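Local coordinates for diguanylate cyclase DosC (Escherichia coli, PDB 4ZVA), which makes cyclic di-GMP, probably under the control of oxygen bound at the haem of its globin domain, at residues A28-L33 / W67-L72. Numbering follows the deposited sequence.
With HEM (protoporphyrin IX containing Fe), chain C.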
# COMPACT_ATOMS: atom_id res chain seq x y z
N ALA A 28 -4.59 7.70 -19.51
CA ALA A 28 -4.08 6.98 -20.68
C ALA A 28 -4.13 5.47 -20.50
O ALA A 28 -4.23 4.73 -21.48
CB ALA A 28 -2.65 7.43 -21.00
N HIS A 29 -4.06 5.00 -19.26
CA HIS A 29 -3.90 3.57 -19.03
C HIS A 29 -4.98 2.97 -18.13
O HIS A 29 -4.90 1.79 -17.78
CB HIS A 29 -2.51 3.29 -18.44
CG HIS A 29 -1.39 3.68 -19.35
ND1 HIS A 29 -0.72 4.88 -19.23
CD2 HIS A 29 -0.84 3.05 -20.42
CE1 HIS A 29 0.21 4.96 -20.17
NE2 HIS A 29 0.15 3.87 -20.90
N ALA A 30 -5.98 3.76 -17.75
CA ALA A 30 -7.07 3.27 -16.90
C ALA A 30 -7.75 2.05 -17.51
O ALA A 30 -8.13 1.13 -16.79
CB ALA A 30 -8.09 4.37 -16.66
N HIS A 31 -7.91 2.06 -18.83
CA HIS A 31 -8.55 0.95 -19.52
C HIS A 31 -7.76 -0.34 -19.35
O HIS A 31 -8.31 -1.36 -18.94
CB HIS A 31 -8.72 1.28 -21.01
CG HIS A 31 -9.50 0.25 -21.77
ND1 HIS A 31 -10.80 -0.09 -21.46
CD2 HIS A 31 -9.15 -0.52 -22.83
CE1 HIS A 31 -11.22 -1.02 -22.30
NE2 HIS A 31 -10.24 -1.30 -23.14
N TYR A 32 -6.47 -0.29 -19.65
CA TYR A 32 -5.59 -1.43 -19.46
C TYR A 32 -5.61 -1.91 -18.01
O TYR A 32 -5.70 -3.10 -17.74
CB TYR A 32 -4.15 -1.10 -19.86
CG TYR A 32 -3.13 -2.02 -19.22
CD1 TYR A 32 -2.89 -3.29 -19.73
CD2 TYR A 32 -2.42 -1.62 -18.09
CE1 TYR A 32 -1.97 -4.14 -19.14
CE2 TYR A 32 -1.50 -2.47 -17.49
CZ TYR A 32 -1.28 -3.72 -18.02
OH TYR A 32 -0.37 -4.56 -17.43
N LEU A 33 -5.52 -0.95 -17.09
CA LEU A 33 -5.44 -1.26 -15.67
C LEU A 33 -6.69 -1.98 -15.17
O LEU A 33 -6.58 -2.98 -14.45
CB LEU A 33 -5.22 0.02 -14.86
CG LEU A 33 -3.85 0.68 -14.98
CD1 LEU A 33 -3.83 2.02 -14.28
CD2 LEU A 33 -2.76 -0.23 -14.42
N TRP A 67 -12.70 5.16 -11.22
CA TRP A 67 -12.09 5.23 -9.89
C TRP A 67 -10.62 5.62 -9.98
O TRP A 67 -10.17 6.53 -9.29
CB TRP A 67 -12.24 3.90 -9.16
CG TRP A 67 -11.84 3.96 -7.71
CD1 TRP A 67 -12.67 4.13 -6.65
CD2 TRP A 67 -10.52 3.86 -7.17
NE1 TRP A 67 -11.95 4.14 -5.48
CE2 TRP A 67 -10.62 3.98 -5.77
CE3 TRP A 67 -9.25 3.68 -7.74
CZ2 TRP A 67 -9.52 3.92 -4.93
CZ3 TRP A 67 -8.15 3.63 -6.90
CH2 TRP A 67 -8.29 3.75 -5.51
N ILE A 68 -9.89 4.92 -10.84
CA ILE A 68 -8.46 5.15 -11.02
C ILE A 68 -8.17 6.59 -11.43
O ILE A 68 -7.29 7.24 -10.86
CB ILE A 68 -7.86 4.19 -12.05
CG1 ILE A 68 -7.89 2.76 -11.51
CG2 ILE A 68 -6.44 4.59 -12.40
CD1 ILE A 68 -7.60 1.70 -12.55
N ILE A 69 -8.93 7.09 -12.41
CA ILE A 69 -8.75 8.46 -12.87
C ILE A 69 -9.08 9.47 -11.78
O ILE A 69 -8.33 10.41 -11.56
CB ILE A 69 -9.62 8.75 -14.11
CG1 ILE A 69 -9.18 7.88 -15.29
CG2 ILE A 69 -9.54 10.23 -14.49
CD1 ILE A 69 -10.04 8.03 -16.52
N ASN A 70 -10.20 9.26 -11.08
CA ASN A 70 -10.61 10.19 -10.04
C ASN A 70 -9.59 10.30 -8.91
O ASN A 70 -9.25 11.40 -8.47
CB ASN A 70 -11.97 9.78 -9.46
CG ASN A 70 -13.13 10.14 -10.38
OD1 ASN A 70 -13.08 11.14 -11.09
ND2 ASN A 70 -14.17 9.31 -10.36
N VAL A 71 -9.06 9.16 -8.48
CA VAL A 71 -8.12 9.13 -7.37
C VAL A 71 -6.76 9.73 -7.75
O VAL A 71 -6.23 10.58 -7.04
CB VAL A 71 -7.91 7.70 -6.85
CG1 VAL A 71 -6.73 7.63 -5.90
CG2 VAL A 71 -9.18 7.20 -6.17
N LEU A 72 -6.21 9.30 -8.88
CA LEU A 72 -4.87 9.73 -9.27
C LEU A 72 -4.85 11.17 -9.80
O LEU A 72 -3.79 11.79 -9.84
CB LEU A 72 -4.28 8.77 -10.30
CG LEU A 72 -4.04 7.35 -9.78
CD1 LEU A 72 -3.34 6.48 -10.81
CD2 LEU A 72 -3.25 7.39 -8.47
CHA HEM C . -18.19 -2.50 -7.21
CHB HEM C . -15.98 -6.76 -6.55
CHC HEM C . -12.01 -4.39 -5.13
CHD HEM C . -13.86 -0.25 -6.82
C1A HEM C . -17.95 -3.85 -7.20
C2A HEM C . -18.84 -4.91 -7.64
C3A HEM C . -18.22 -6.08 -7.45
C4A HEM C . -16.92 -5.81 -6.89
CMA HEM C . -18.79 -7.48 -7.78
CAA HEM C . -20.26 -4.74 -8.23
CBA HEM C . -20.19 -3.90 -9.50
CGA HEM C . -21.50 -3.98 -10.24
O1A HEM C . -22.19 -5.03 -10.12
O2A HEM C . -21.84 -3.00 -10.95
C1B HEM C . -14.70 -6.50 -6.13
C2B HEM C . -13.66 -7.48 -5.89
C3B HEM C . -12.56 -6.82 -5.49
C4B HEM C . -12.87 -5.41 -5.48
CMB HEM C . -13.88 -9.00 -6.08
CAB HEM C . -11.15 -7.35 -5.10
CBB HEM C . -10.78 -8.63 -5.17
C1C HEM C . -12.12 -3.08 -5.54
C2C HEM C . -11.06 -2.10 -5.56
C3C HEM C . -11.57 -0.94 -6.02
C4C HEM C . -12.97 -1.18 -6.32
CMC HEM C . -9.61 -2.40 -5.10
CAC HEM C . -10.89 0.43 -6.25
CBC HEM C . -9.59 0.67 -6.08
C1D HEM C . -15.20 -0.45 -7.08
C2D HEM C . -16.11 0.56 -7.57
C3D HEM C . -17.47 -0.14 -7.70
C4D HEM C . -17.24 -1.50 -7.27
CMD HEM C . -15.76 2.03 -7.90
CAD HEM C . -18.82 0.45 -8.17
CBD HEM C . -19.23 1.59 -7.24
CGD HEM C . -20.69 1.91 -7.43
O1D HEM C . -21.14 2.97 -6.93
O2D HEM C . -21.41 1.10 -8.07
NA HEM C . -16.78 -4.45 -6.74
NB HEM C . -14.19 -5.24 -5.87
NC HEM C . -13.27 -2.49 -6.01
ND HEM C . -15.90 -1.64 -6.91
FE HEM C . -15.10 -3.41 -6.14
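L33 and I68 meet through aliphatic carbon alone: the I68 CD1 methyl abuts L33 CB at 3.7 Å, while CD1 of L33 lies 4.1 Å from the other branch, CG2 of I68. In I68, CG1 stands anti to the carbonyl carbon (chi1 -68°) and the chain then runs on extended to CD1, which carries this methyl across to the facing helix. One turn back, A30 offers just its CB to the flank of I69, 3.9 Å from CG1 of I69. A methyl-sized side chain suits A30, because its CA comes within 6.3 Å of the CA of I68, the closest pair of CA atoms between the two segments. The branched chains of I68 and I69 bridge the remaining distance between the axes of 28-33 and 67-72, which come within 9.4 Å of each other at an angle of 137° between their directions.

On another side of helix 54-72, W67 lines the haem pocket. Its indole is sandwiched: V71 CG2 sits above one face, and the vinyl carbon HEM CBC lies over the opposite face, 3.4 Å from W67 CH2, both offset toward the rim. The broad apolar ring suits a vinyl group, and its polar NE1 is satisfied by a hydrogen bond to Q86. With an alanine in place of W67, the vinyl is likely to lose its flat cover and Q86 OE1 its indole donor.

Helix 100-119 packs beside the contact, I113 touching L33 and L110 touching W67. The arrangement belongs to the all-helical globin fold of the protoglobin family, here with helix 54-72 packed on helix 16-43 and walling the haem pocket.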